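Side-chain contacts in cytochrome P450 reductase (Amycolatopsis methanolica 239, PDB 5OGX), which transfers electrons from NADH, by way of FAD and a [2Fe-2S] cluster, to a cytochrome P450 that O-demethylates lignin-derived aromatic compounds: residues A25-G29 and G30-P34; L47-S51 and G52-H56; R245-A248 and D249-D252. All coordinates share one frame; numbering follows the deposited sequence.

Interaction 1 (A25-G29 and G30-P34); sequences AFLRG and GVWMP. With NA (sodium ion), chain D.
Phe-26, on the last turn of helix 22-28, packs against Met-33 and Val-31 of the chain that leaves the helix. The methyl CE of Met-33 lies 3.5 Å from Phe-26 CD2, while Val-31 CG1 touches the ring's other ortho carbon, CD1, at 3.8 Å; both come in obliquely. The contact with Met-33 is also a Met-aromatic one, with SD 5.0 Å from the centroid of the Phe-26 ring. A bend at chi3 of Met-33 (43°) folds CE onto the ring, yet SD still reaches the sodium ion at 2.8 Å. Pro-34 O, 3.0 Å from the same sodium ion, adds a second ligand from this segment. Leu-27 extends the apolar patch, its CD2 lying 4.2 Å from Trp-32 CA, and side chains of strands 5-9 and 12-16 pack on Phe-26. At the polar edge two backbone bonds close the helix: Val-31 N to Phe-26 O (2.9 Å, 160° at the hydrogen) and Gly-30 N to Leu-27 O (2.9 Å). Gly-30 supports both with a positive phi of 71°. This pair of bonds, with Gly-30 as the C-prime residue, defines a Schellman motif, here ending a helix of the [2Fe-2S] domain.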
loop_
_atom_site.group_PDB
_atom_site.type_symbol
_atom_site.label_atom_id
_atom_site.label_comp_id
_atom_site.label_asym_id
_atom_site.label_seq_id
_atom_site.Cartn_x
_atom_site.Cartn_y
_atom_site.Cartn_z
ATOM N N ALA A 25 11.442 -13.592 5.835
ATOM C CA ALA A 25 12.403 -14.525 5.264
ATOM C C ALA A 25 12.118 -14.767 3.782
ATOM O O ALA A 25 13.039 -14.753 2.955
ATOM C CB ALA A 25 12.389 -15.843 6.043
ATOM N N PHE A 26 10.843 -14.989 3.423
ATOM C CA PHE A 26 10.509 -15.231 2.022
ATOM C C PHE A 26 10.781 -13.991 1.175
ATOM O O PHE A 26 11.477 -14.069 0.160
ATOM C CB PHE A 26 9.045 -15.676 1.870
ATOM C CG PHE A 26 8.798 -17.110 2.310
ATOM C CD1 PHE A 26 9.520 -18.156 1.753
ATOM C CD2 PHE A 26 7.851 -17.400 3.280
ATOM C CE1 PHE A 26 9.322 -19.478 2.168
ATOM C CE2 PHE A 26 7.639 -18.722 3.694
ATOM C CZ PHE A 26 8.371 -19.758 3.134
ATOM N N LEU A 27 10.261 -12.825 1.578
ATOM C CA LEU A 27 10.444 -11.661 0.712
ATOM C C LEU A 27 11.910 -11.250 0.613
ATOM O O LEU A 27 12.356 -10.783 -0.442
ATOM C CB LEU A 27 9.602 -10.475 1.190
ATOM C CG LEU A 27 8.084 -10.647 1.225
ATOM C CD1 LEU A 27 7.430 -9.361 1.761
ATOM C CD2 LEU A 27 7.519 -11.013 -0.144
ATOM N N ARG A 28 12.670 -11.384 1.697
ATOM C CA ARG A 28 14.094 -11.073 1.604
ATOM C C ARG A 28 14.809 -12.017 0.643
ATOM O O ARG A 28 15.822 -11.640 0.040
ATOM C CB ARG A 28 14.735 -11.127 2.991
ATOM C CG ARG A 28 14.372 -9.925 3.865
ATOM C CD ARG A 28 15.192 -9.919 5.131
ATOM N NE ARG A 28 14.901 -8.765 5.973
ATOM C CZ ARG A 28 15.547 -7.605 5.895
ATOM N NH1 ARG A 28 16.514 -7.441 5.004
ATOM N NH2 ARG A 28 15.229 -6.609 6.714
ATOM N N GLY A 29 14.290 -13.227 0.469
ATOM C CA GLY A 29 14.790 -14.145 -0.533
ATOM C C GLY A 29 14.203 -13.980 -1.917
ATOM O O GLY A 29 14.473 -14.813 -2.791
ATOM N N GLY A 30 13.402 -12.938 -2.146
ATOM C CA GLY A 30 12.755 -12.753 -3.432
ATOM C C GLY A 30 11.657 -13.748 -3.728
ATOM O O GLY A 30 11.327 -13.956 -4.898
ATOM N N VAL A 31 11.099 -14.387 -2.696
ATOM C CA VAL A 31 10.067 -15.412 -2.837
ATOM C C VAL A 31 8.758 -14.772 -2.402
ATOM O O VAL A 31 8.614 -14.391 -1.234
ATOM C CB VAL A 31 10.370 -16.651 -1.983
ATOM C CG1 VAL A 31 9.187 -17.620 -2.026
ATOM C CG2 VAL A 31 11.668 -17.314 -2.430
ATOM N N TRP A 32 7.813 -14.645 -3.329
ATOM C CA TRP A 32 6.607 -13.874 -3.050
ATOM C C TRP A 32 5.572 -14.685 -2.285
ATOM O O TRP A 32 5.373 -15.879 -2.531
ATOM C CB TRP A 32 5.966 -13.370 -4.339
ATOM C CG TRP A 32 4.725 -12.569 -4.039
ATOM C CD1 TRP A 32 4.665 -11.292 -3.547
ATOM C CD2 TRP A 32 3.378 -13.014 -4.178
ATOM N NE1 TRP A 32 3.345 -10.905 -3.384
ATOM C CE2 TRP A 32 2.538 -11.949 -3.778
ATOM C CE3 TRP A 32 2.795 -14.216 -4.625
ATOM C CZ2 TRP A 32 1.143 -12.052 -3.782
ATOM C CZ3 TRP A 32 1.411 -14.312 -4.646
ATOM C CH2 TRP A 32 0.598 -13.233 -4.233
ATOM N N MET A 33 4.889 -14.012 -1.377
ATOM C CA MET A 33 3.598 -14.481 -0.907
ATOM C C MET A 33 2.783 -13.259 -0.525
ATOM O O MET A 33 3.349 -12.185 -0.289
ATOM C CB MET A 33 3.744 -15.435 0.279
ATOM C CG MET A 33 4.514 -14.811 1.419
ATOM S SD MET A 33 4.336 -15.815 2.913
ATOM C CE MET A 33 4.541 -17.485 2.252
ATOM N N PRO A 34 1.457 -13.378 -0.484
ATOM C CA PRO A 34 0.621 -12.184 -0.291
ATOM C C PRO A 34 0.904 -11.487 1.025
ATOM O O PRO A 34 1.163 -12.119 2.050
ATOM C CB PRO A 34 -0.814 -12.729 -0.322
ATOM C CG PRO A 34 -0.731 -14.096 -0.887
ATOM C CD PRO A 34 0.670 -14.591 -0.760
HETATM NA NA NA D . 1.677 -14.900 2.954
#

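Interaction 2 (L47-S51 and G52-H56)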
loop_
_atom_site.group_PDB
_atom_site.type_symbol
_atom_site.label_atom_id
_atom_site.label_comp_id
_atom_site.label_asym_id
_atom_site.label_seq_id
_atom_site.Cartn_x
_atom_site.Cartn_y
_atom_site.Cartn_z
ATOM N N LEU A 47 -1.605 -18.457 6.113
ATOM C CA LEU A 47 -0.926 -19.633 5.594
ATOM C C LEU A 47 -1.496 -20.858 6.281
ATOM O O LEU A 47 -1.968 -20.771 7.415
ATOM C CB LEU A 47 0.579 -19.620 5.905
ATOM C CG LEU A 47 1.544 -18.535 5.463
ATOM C CD1 LEU A 47 2.864 -18.743 6.143
ATOM C CD2 LEU A 47 1.697 -18.651 3.977
ATOM N N GLN A 48 -1.424 -22.006 5.610
ATOM C CA GLN A 48 -1.581 -23.289 6.288
ATOM C C GLN A 48 -0.201 -23.852 6.584
ATOM O O GLN A 48 0.639 -23.958 5.684
ATOM C CB GLN A 48 -2.390 -24.301 5.464
ATOM C CG GLN A 48 -2.489 -25.671 6.173
ATOM C CD GLN A 48 -3.011 -26.798 5.282
ATOM O OE1 GLN A 48 -3.135 -26.648 4.069
ATOM N NE2 GLN A 48 -3.309 -27.944 5.894
ATOM N N VAL A 49 0.039 -24.207 7.843
ATOM C CA VAL A 49 1.274 -24.888 8.205
ATOM C C VAL A 49 1.087 -26.365 7.875
ATOM O O VAL A 49 0.254 -27.037 8.483
ATOM C CB VAL A 49 1.616 -24.688 9.685
ATOM C CG1 VAL A 49 2.848 -25.493 10.045
ATOM C CG2 VAL A 49 1.843 -23.203 9.963
ATOM N N LEU A 50 1.854 -26.869 6.910
ATOM C CA LEU A 50 1.720 -28.262 6.480
ATOM C C LEU A 50 2.557 -29.214 7.322
ATOM O O LEU A 50 2.128 -30.339 7.589
ATOM C CB LEU A 50 2.118 -28.407 5.011
ATOM C CG LEU A 50 1.309 -27.542 4.036
ATOM C CD1 LEU A 50 1.996 -27.424 2.673
ATOM C CD2 LEU A 50 -0.088 -28.126 3.874
ATOM N N SER A 51 3.753 -28.782 7.719
ATOM C CA SER A 51 4.620 -29.540 8.603
ATOM C C SER A 51 5.527 -28.553 9.322
ATOM O O SER A 51 5.799 -27.458 8.816
ATOM C CB SER A 51 5.443 -30.584 7.837
ATOM O OG SER A 51 6.281 -29.951 6.887
ATOM N N GLY A 52 5.974 -28.940 10.507
ATOM C CA GLY A 52 6.764 -28.063 11.347
ATOM C C GLY A 52 5.937 -27.407 12.434
ATOM O O GLY A 52 4.893 -27.903 12.859
ATOM N N GLU A 53 6.423 -26.255 12.892
ATOM C CA GLU A 53 5.815 -25.608 14.041
ATOM C C GLU A 53 6.238 -24.150 14.062
ATOM O O GLU A 53 7.380 -23.818 13.726
ATOM C CB GLU A 53 6.214 -26.304 15.354
ATOM C CG GLU A 53 5.393 -25.856 16.560
ATOM C CD GLU A 53 6.012 -26.256 17.893
ATOM O OE1 GLU A 53 7.162 -26.753 17.905
ATOM O OE2 GLU A 53 5.343 -26.062 18.933
ATOM N N VAL A 54 5.310 -23.286 14.452
ATOM C CA VAL A 54 5.579 -21.860 14.509
ATOM C C VAL A 54 5.121 -21.309 15.849
ATOM O O VAL A 54 4.283 -21.891 16.544
ATOM C CB VAL A 54 4.899 -21.094 13.355
ATOM C CG1 VAL A 54 5.431 -21.589 12.011
ATOM C CG2 VAL A 54 3.380 -21.249 13.426
ATOM N N ASP A 55 5.714 -20.181 16.212
ATOM C CA ASP A 55 5.211 -19.332 17.276
ATOM C C ASP A 55 4.388 -18.236 16.618
ATOM O O ASP A 55 4.867 -17.575 15.692
ATOM C CB ASP A 55 6.360 -18.737 18.087
ATOM C CG ASP A 55 5.896 -17.652 19.032
ATOM O OD1 ASP A 55 5.277 -17.995 20.060
ATOM O OD2 ASP A 55 6.139 -16.464 18.744
ATOM N N HIS A 56 3.146 -18.061 17.072
ATOM C CA HIS A 56 2.249 -17.128 16.399
ATOM C C HIS A 56 2.540 -15.666 16.710
ATOM O O HIS A 56 1.926 -14.793 16.090
ATOM C CB HIS A 56 0.800 -17.458 16.748
ATOM C CG HIS A 56 0.322 -18.729 16.125
ATOM N ND1 HIS A 56 0.134 -18.865 14.767
ATOM C CD2 HIS A 56 0.029 -19.935 16.669
ATOM C CE1 HIS A 56 -0.275 -20.095 14.504
ATOM N NE2 HIS A 56 -0.348 -20.763 15.641
#
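Val-49 and Val-54 face each other across the bend at Gly-52, each with its CB directed toward the other half of the chain. Traced outward, Val-49 CB is still 5.4 Å from Val-54 CG2, so its two methyls make the contact. CG1, anti to the backbone N (chi1 176°), lies 4.2 Å from Gly-52 O over the inside of the turn. CG2 is the branch beside the backbone N, and it meets Val-54 CG2 at 4.3 Å. That methyl of Val-54 also sits 3.9 Å above one face of the His-56 imidazole, offset toward its rim. The backbone shapes the bend. Leu-50 and Ser-51 both face Glu-86 of strand 85-88 in a classic beta bulge, and Gly-52 follows at phi 100°, psi -155°, backbone angles that suit a glycine. Beyond it, Glu-53 N is hydrogen-bonded to Thr-85 OG1. No hydrogen bond joins 47-51 to 52-56, and the methyls meet at rather long van der Waals distances. The chemistry therefore implies weak dispersion and partial shielding from water, and the course of the turn is probably set more by its bulge, its glycine and the bonds to strand 85-88.

Interaction 3 (R245-A248 and D249-D252); sequences RGAA and DLYD
The guanidinium of Arg-245 and the carboxylate of Asp-249 meet with their planes turned 57° apart. Asp-249 OD2 lies over one face of the guanidinium, 3.9 Å above its plane and offset toward the rim, while OD1 is 3.6 Å from Arg-245 NH2. The site lies in the loop between strand 238-244 and helix 253-262, a strand-to-helix connection in the parallel sheet of the Rossmann-like NAD-binding domain. Because OD1 is well out of the guanidinium plane, no N-H points at it, and this salt bridge acts through charge alone. A bend at chi3 of Arg-245 (-56°) turns the guanidinium back over the acid. The loop tightens into a short 3-10 segment, for which two successive i to i+3 bonds are the evidence: Asp-249 N to Gly-246 O at 3.0 Å, and Leu-250 N to Ala-247 O at 3.0 Å. The Asp-249 side chain folds back to the start of this turn, where Gly-246 N donates to OD2 at 2.9 Å. Main-chain and side-chain bonds thus tie Gly-246 and Asp-249 together in both directions. The strongest partner of the carboxylate is Arg-115, whose NH1 forms a salt bridge with OD2. With Arg-245 also close, this buried acid is probably kept ionised. Further along, Tyr-251 OH is hydrogen-bonded to His-164, a residue that binds FAD, so the loop adjoins the flavin domain. On its apolar side, Leu-250 curls over Ala-247, with CD1 4.3 Å from Ala-247 CB. Gly-246 N meets Asp-249 OD2 on its anti side, 22° out of the carboxylate plane.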
loop_
_atom_site.group_PDB
_atom_site.type_symbol
_atom_site.label_atom_id
_atom_site.label_comp_id
_atom_site.label_asym_id
_atom_site.label_seq_id
_atom_site.Cartn_x
_atom_site.Cartn_y
_atom_site.Cartn_z
ATOM N N ARG A 245 -11.367 16.474 3.478
ATOM C CA ARG A 245 -12.341 17.253 4.232
ATOM C C ARG A 245 -12.645 18.583 3.549
ATOM O O ARG A 245 -13.805 19.012 3.501
ATOM C CB ARG A 245 -11.830 17.481 5.653
ATOM C CG ARG A 245 -12.062 16.296 6.576
ATOM C CD ARG A 245 -11.524 16.570 7.975
ATOM N NE ARG A 245 -10.108 16.931 7.948
ATOM C CZ ARG A 245 -9.625 18.110 8.330
ATOM N NH1 ARG A 245 -10.441 19.059 8.777
ATOM N NH2 ARG A 245 -8.321 18.342 8.267
ATOM N N GLY A 246 -11.618 19.265 3.044
ATOM C CA GLY A 246 -11.808 20.587 2.470
ATOM C C GLY A 246 -10.700 20.907 1.493
ATOM O O GLY A 246 -9.728 20.159 1.357
ATOM N N ALA A 247 -10.844 22.061 0.823
ATOM C CA ALA A 247 -9.873 22.434 -0.200
ATOM C C ALA A 247 -8.475 22.588 0.382
ATOM O O ALA A 247 -7.481 22.360 -0.322
ATOM C CB ALA A 247 -10.305 23.724 -0.898
ATOM N N ALA A 248 -8.377 22.940 1.666
ATOM C CA ALA A 248 -7.073 23.111 2.291
ATOM C C ALA A 248 -6.271 21.819 2.327
ATOM O O ALA A 248 -5.044 21.864 2.498
ATOM C CB ALA A 248 -7.245 23.660 3.710
ATOM N N ASP A 249 -6.937 20.671 2.174
ATOM C CA ASP A 249 -6.291 19.363 2.174
ATOM C C ASP A 249 -5.761 18.946 0.807
ATOM O O ASP A 249 -5.082 17.916 0.710
ATOM C CB ASP A 249 -7.276 18.294 2.655
ATOM C CG ASP A 249 -7.816 18.571 4.044
ATOM O OD1 ASP A 249 -7.004 18.800 4.961
ATOM O OD2 ASP A 249 -9.052 18.536 4.219
ATOM N N LEU A 250 -6.071 19.688 -0.251
ATOM C CA LEU A 250 -5.713 19.250 -1.591
ATOM C C LEU A 250 -4.272 19.620 -1.895
ATOM O O LEU A 250 -3.734 20.599 -1.358
ATOM C CB LEU A 250 -6.651 19.869 -2.637
ATOM C CG LEU A 250 -8.145 19.560 -2.498
ATOM C CD1 LEU A 250 -8.971 20.483 -3.380
ATOM C CD2 LEU A 250 -8.391 18.079 -2.847
ATOM N N TYR A 251 -3.636 18.825 -2.752
ATOM C CA TYR A 251 -2.256 19.104 -3.120
ATOM C C TYR A 251 -1.956 18.560 -4.508
ATOM O O TYR A 251 -2.711 17.761 -5.069
ATOM C CB TYR A 251 -1.259 18.537 -2.087
ATOM C CG TYR A 251 -1.303 17.040 -1.866
ATOM C CD1 TYR A 251 -2.139 16.489 -0.896
ATOM C CD2 TYR A 251 -0.481 16.178 -2.594
ATOM C CE1 TYR A 251 -2.177 15.128 -0.669
ATOM C CE2 TYR A 251 -0.512 14.799 -2.369
ATOM C CZ TYR A 251 -1.367 14.286 -1.404
ATOM O OH TYR A 251 -1.400 12.934 -1.167
ATOM N N ASP A 252 -0.850 19.054 -5.071
ATOM C CA ASP A 252 -0.344 18.629 -6.376
ATOM C C ASP A 252 -1.373 18.818 -7.491
ATOM O O ASP A 252 -1.382 18.075 -8.474
ATOM C CB ASP A 252 0.139 17.177 -6.331
ATOM C CG ASP A 252 1.519 17.058 -5.732
ATOM O OD1 ASP A 252 2.136 18.121 -5.488
ATOM O OD2 ASP A 252 1.973 15.917 -5.493
#

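In the fold
From the N terminus the three contacts run in series, each within one unbroken piece of chain, and none nests in or crosses another. Interaction 1 closes the end of helix 22-28 and leads into the loop that carries cluster ligands. Interaction 2 turns the chain from strand 46-51 into strand 54-55, at the outer side of the same domain. Although their centres are 16 Å apart, these two touch, Met-33 CE packing on Leu-47 CD2 at 3.5 Å. Interaction 3 belongs to the NAD-binding domain, on the opposite side of the chain's centre, its centre about 37 Å from that of interaction 1; there it joins strand 238-244 to helix 253-262.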